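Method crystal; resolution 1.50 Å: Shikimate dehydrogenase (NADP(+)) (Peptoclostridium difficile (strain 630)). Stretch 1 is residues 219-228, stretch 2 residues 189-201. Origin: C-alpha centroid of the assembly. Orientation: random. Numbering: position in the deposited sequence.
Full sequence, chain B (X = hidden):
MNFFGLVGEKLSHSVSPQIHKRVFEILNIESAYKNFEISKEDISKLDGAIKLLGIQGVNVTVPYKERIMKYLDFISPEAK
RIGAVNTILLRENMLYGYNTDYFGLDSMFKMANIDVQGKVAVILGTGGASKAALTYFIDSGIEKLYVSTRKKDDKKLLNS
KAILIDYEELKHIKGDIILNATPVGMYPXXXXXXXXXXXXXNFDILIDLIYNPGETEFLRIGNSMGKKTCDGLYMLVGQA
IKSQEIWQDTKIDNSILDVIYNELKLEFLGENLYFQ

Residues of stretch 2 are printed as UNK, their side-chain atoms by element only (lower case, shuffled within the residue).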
# COMPACT_ATOMS: atom_id res chain seq x y z
N LEU B 219 22.25 -7.45 24.84
CA LEU B 219 23.17 -6.54 24.15
C LEU B 219 24.26 -6.02 25.07
O LEU B 219 25.37 -5.72 24.63
CB LEU B 219 22.43 -5.37 23.51
CG LEU B 219 21.41 -5.76 22.44
CD1 LEU B 219 20.84 -4.51 21.78
CD2 LEU B 219 22.04 -6.69 21.42
N ARG B 220 23.94 -5.90 26.36
CA ARG B 220 24.91 -5.44 27.33
C ARG B 220 26.02 -6.48 27.43
O ARG B 220 27.19 -6.12 27.51
CB ARG B 220 24.21 -5.12 28.65
CG ARG B 220 25.11 -4.67 29.80
CD ARG B 220 24.40 -3.64 30.69
NE ARG B 220 22.96 -3.88 30.85
CZ ARG B 220 22.35 -4.26 31.98
NH1 ARG B 220 21.04 -4.45 31.98
NH2 ARG B 220 23.04 -4.47 33.10
N ILE B 221 25.66 -7.77 27.38
CA ILE B 221 26.67 -8.84 27.40
C ILE B 221 27.47 -8.84 26.09
O ILE B 221 28.68 -9.08 26.10
CB ILE B 221 26.04 -10.24 27.60
CG1 ILE B 221 25.45 -10.37 29.01
CG2 ILE B 221 27.09 -11.35 27.42
CD1 ILE B 221 24.61 -11.61 29.22
N GLY B 222 26.80 -8.57 24.98
CA GLY B 222 27.45 -8.54 23.67
C GLY B 222 28.47 -7.42 23.54
O GLY B 222 29.57 -7.62 23.04
N ASN B 223 28.09 -6.23 24.01
CA ASN B 223 28.99 -5.08 23.96
C ASN B 223 30.25 -5.28 24.80
O ASN B 223 31.30 -4.77 24.44
CB ASN B 223 28.27 -3.81 24.40
CG ASN B 223 27.32 -3.29 23.34
OD1 ASN B 223 27.65 -3.28 22.15
ND2 ASN B 223 26.15 -2.82 23.76
N SER B 224 30.13 -6.03 25.90
CA SER B 224 31.28 -6.28 26.78
C SER B 224 32.34 -7.14 26.08
O SER B 224 33.51 -7.12 26.47
CB SER B 224 30.84 -6.94 28.09
OG SER B 224 30.41 -8.27 27.88
N MET B 225 31.93 -7.88 25.06
CA MET B 225 32.85 -8.73 24.30
C MET B 225 33.27 -8.06 22.99
O MET B 225 33.91 -8.70 22.14
CB MET B 225 32.18 -10.06 23.96
CG MET B 225 31.72 -10.86 25.15
SD MET B 225 30.92 -12.37 24.56
CE MET B 225 30.52 -13.15 26.11
N GLY B 226 32.91 -6.79 22.82
CA GLY B 226 33.24 -6.07 21.60
C GLY B 226 32.51 -6.59 20.37
O GLY B 226 32.93 -6.35 19.24
N LYS B 227 31.40 -7.30 20.58
CA LYS B 227 30.62 -7.83 19.47
C LYS B 227 29.81 -6.70 18.86
O LYS B 227 29.61 -5.67 19.50
CB LYS B 227 29.69 -8.96 19.92
CG LYS B 227 30.41 -10.16 20.53
CD LYS B 227 31.36 -10.83 19.54
CE LYS B 227 32.20 -11.94 20.17
NZ LYS B 227 31.39 -13.09 20.66
N LYS B 228 29.37 -6.89 17.62
CA LYS B 228 28.52 -5.92 16.95
C LYS B 228 27.11 -6.11 17.49
O LYS B 228 26.61 -7.23 17.54
CB LYS B 228 28.57 -6.10 15.43
CG LYS B 228 27.74 -5.10 14.63
CD LYS B 228 28.01 -5.24 13.14
CE LYS B 228 27.03 -4.43 12.30
NZ LYS B 228 26.97 -2.99 12.67
N UNK B 189 12.35 -7.43 33.97
CA UNK B 189 13.71 -7.91 34.22
C UNK B 189 14.65 -7.61 33.05
O UNK B 189 14.80 -8.42 32.13
c UNK B 189 12.97 -9.75 35.81
c UNK B 189 13.71 -9.41 34.52
n UNK B 189 13.25 -10.92 36.36
o UNK B 189 12.16 -8.96 36.30
N UNK B 190 15.28 -6.44 33.12
CA UNK B 190 16.22 -6.01 32.08
C UNK B 190 17.61 -6.62 32.28
O UNK B 190 18.48 -6.49 31.41
c UNK B 190 16.35 -4.46 32.03
c UNK B 190 16.98 -3.91 33.31
c UNK B 190 14.98 -3.84 31.80
N UNK B 191 17.82 -7.29 33.42
CA UNK B 191 19.10 -7.93 33.73
C UNK B 191 19.19 -9.40 33.35
O UNK B 191 20.13 -10.08 33.74
N UNK B 192 18.21 -9.90 32.59
CA UNK B 192 18.19 -11.30 32.14
C UNK B 192 18.22 -11.41 30.61
O UNK B 192 17.48 -10.72 29.91
c UNK B 192 16.83 -13.43 32.00
c UNK B 192 17.07 -12.22 34.18
c UNK B 192 16.95 -12.06 32.67
c UNK B 192 15.91 -12.94 34.83
N UNK B 193 19.09 -12.31 30.14
CA UNK B 193 19.28 -12.57 28.73
C UNK B 193 18.68 -13.93 28.37
O UNK B 193 18.74 -14.86 29.16
c UNK B 193 20.78 -12.58 28.42
o UNK B 193 21.04 -13.09 27.13
N UNK B 194 18.12 -14.06 27.16
CA UNK B 194 17.55 -15.35 26.74
C UNK B 194 18.61 -16.45 26.58
O UNK B 194 18.26 -17.63 26.55
c UNK B 194 17.98 -13.03 26.12
c UNK B 194 17.62 -13.82 24.90
c UNK B 194 16.91 -15.03 25.39
N UNK B 195 19.87 -16.04 26.46
CA UNK B 195 20.97 -16.99 26.32
C UNK B 195 22.15 -16.57 27.17
O UNK B 195 22.34 -15.39 27.46
c UNK B 195 21.44 -17.13 24.85
c UNK B 195 21.82 -15.78 24.26
c UNK B 195 20.37 -17.82 24.02
N UNK B 196 22.94 -17.56 27.56
CA UNK B 196 24.10 -17.34 28.38
C UNK B 196 25.24 -16.68 27.62
O UNK B 196 25.29 -16.70 26.39
c UNK B 196 24.60 -18.67 28.93
o UNK B 196 24.98 -19.52 27.86
N UNK B 197 26.16 -16.13 28.39
CA UNK B 197 27.37 -15.50 27.88
C UNK B 197 28.16 -16.48 27.00
O UNK B 197 28.75 -16.08 26.00
n UNK B 197 31.88 -14.52 31.66
c UNK B 197 28.22 -15.05 29.08
c UNK B 197 29.42 -14.20 28.71
c UNK B 197 30.93 -14.96 30.59
c UNK B 197 30.25 -13.77 29.92
N UNK B 198 28.16 -17.75 27.39
CA UNK B 198 28.88 -18.81 26.65
C UNK B 198 28.34 -19.01 25.24
O UNK B 198 29.10 -19.34 24.32
c UNK B 198 28.79 -20.13 27.41
o UNK B 198 29.38 -20.01 28.69
N UNK B 199 27.03 -18.84 25.06
CA UNK B 199 26.41 -18.96 23.74
C UNK B 199 26.68 -17.67 22.96
O UNK B 199 27.04 -17.71 21.78
c UNK B 199 24.21 -19.02 22.47
c UNK B 199 24.65 -20.66 24.33
c UNK B 199 23.19 -20.97 24.64
c UNK B 199 24.89 -19.23 23.83
N UNK B 200 26.54 -16.53 23.62
CA UNK B 200 26.79 -15.23 22.97
C UNK B 200 28.22 -15.15 22.45
O UNK B 200 28.48 -14.57 21.41
c UNK B 200 26.95 -12.74 23.28
c UNK B 200 24.58 -12.94 25.22
c UNK B 200 26.50 -14.05 23.92
c UNK B 200 25.00 -14.00 24.23
N UNK B 201 29.13 -15.77 23.17
CA UNK B 201 30.52 -15.76 22.76
C UNK B 201 30.74 -16.42 21.39
O UNK B 201 31.69 -16.09 20.70
c UNK B 201 32.86 -16.28 23.65
c UNK B 201 31.37 -16.44 23.83
n UNK B 201 34.95 -16.75 24.77
o UNK B 201 33.02 -17.22 25.83
c UNK B 201 33.62 -16.79 24.84

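Position 189 carries two side-chain carbons, the second bearing one oxygen and one nitrogen: a short amide, Asn-189. It opens a type I turn ending at position 192 and lies out of reach of stretch 1. Position 190 has one carbon carrying two more, the fork of Val-190. Its backbone O lies 3.3 Å from NH1 of Arg-220, but the angle is too poor for a hydrogen bond, and the side chain adds a loose contact, CG2 to the same NH1 at 4.3 Å. Position 191 has no side-chain atoms and is Gly-191; its CA sits 4.4 Å from Arg-220 NH1.

At position 192 four carbons fork at the first, with one arm two carbons long: Ile-192, whose CB points away from stretch 1. Position 193 has one carbon and one oxygen, Ser-193. Its CB meets CD1 of Ile-221 at 4.0 Å, while its OG donates to O of residue 195 at 2.7 Å, so the small side chain offers carbon to the neighbour and spends its hydroxyl locally. At position 194 three carbons close a ring onto the backbone N: Pro-194, buried and clear of stretch 1. Position 195, three carbons forked at the first, is Val-195, also buried.

Position 196, a carbon and an oxygen, is Ser-196, at the N-cap of the helix that follows, a place where serine is common. Position 197 shows four carbons in a row ending in nitrogen: Lys-197. Its CG lies 3.9 Å from Ile-221 CG2 and only 3.0 Å from Met-225 CE, so the aliphatic stem packs while the charged end leads away. Position 198, a carbon and an oxygen, is Ser-198, exposed and directed away. Position 199, four carbons forked at the first, is Ile-199, buried but out of reach.

Position 200 has the same forked four carbons, now directed toward stretch 1: Ile-200. Its CD1 meets Ile-221 CG2 at 3.7 Å, and its CG2 lies 4.2 Å from both Gly-222 CA and Met-225 SD, a branched shape that reaches several neighbours at once. Position 201, three carbons with the third carrying oxygen and nitrogen, is Gln-201; its CA lies 3.9 Å from Met-225 SD, and its polar end suits an exposed site.

The contact is thus chiefly apolar, with Ile-221 and Met-225 packed against Ile-200 and the stem of Lys-197. Gly-222 CA lies 6.8 Å from Ile-200 CA. One hydrogen bond crosses, from Lys-227 NZ to Gln-201 O at 3.0 Å, tying a charged amine to a backbone carbonyl beside the apolar patch.

Stretch 2, residues 189-201: NVGISPVSKSIIQ
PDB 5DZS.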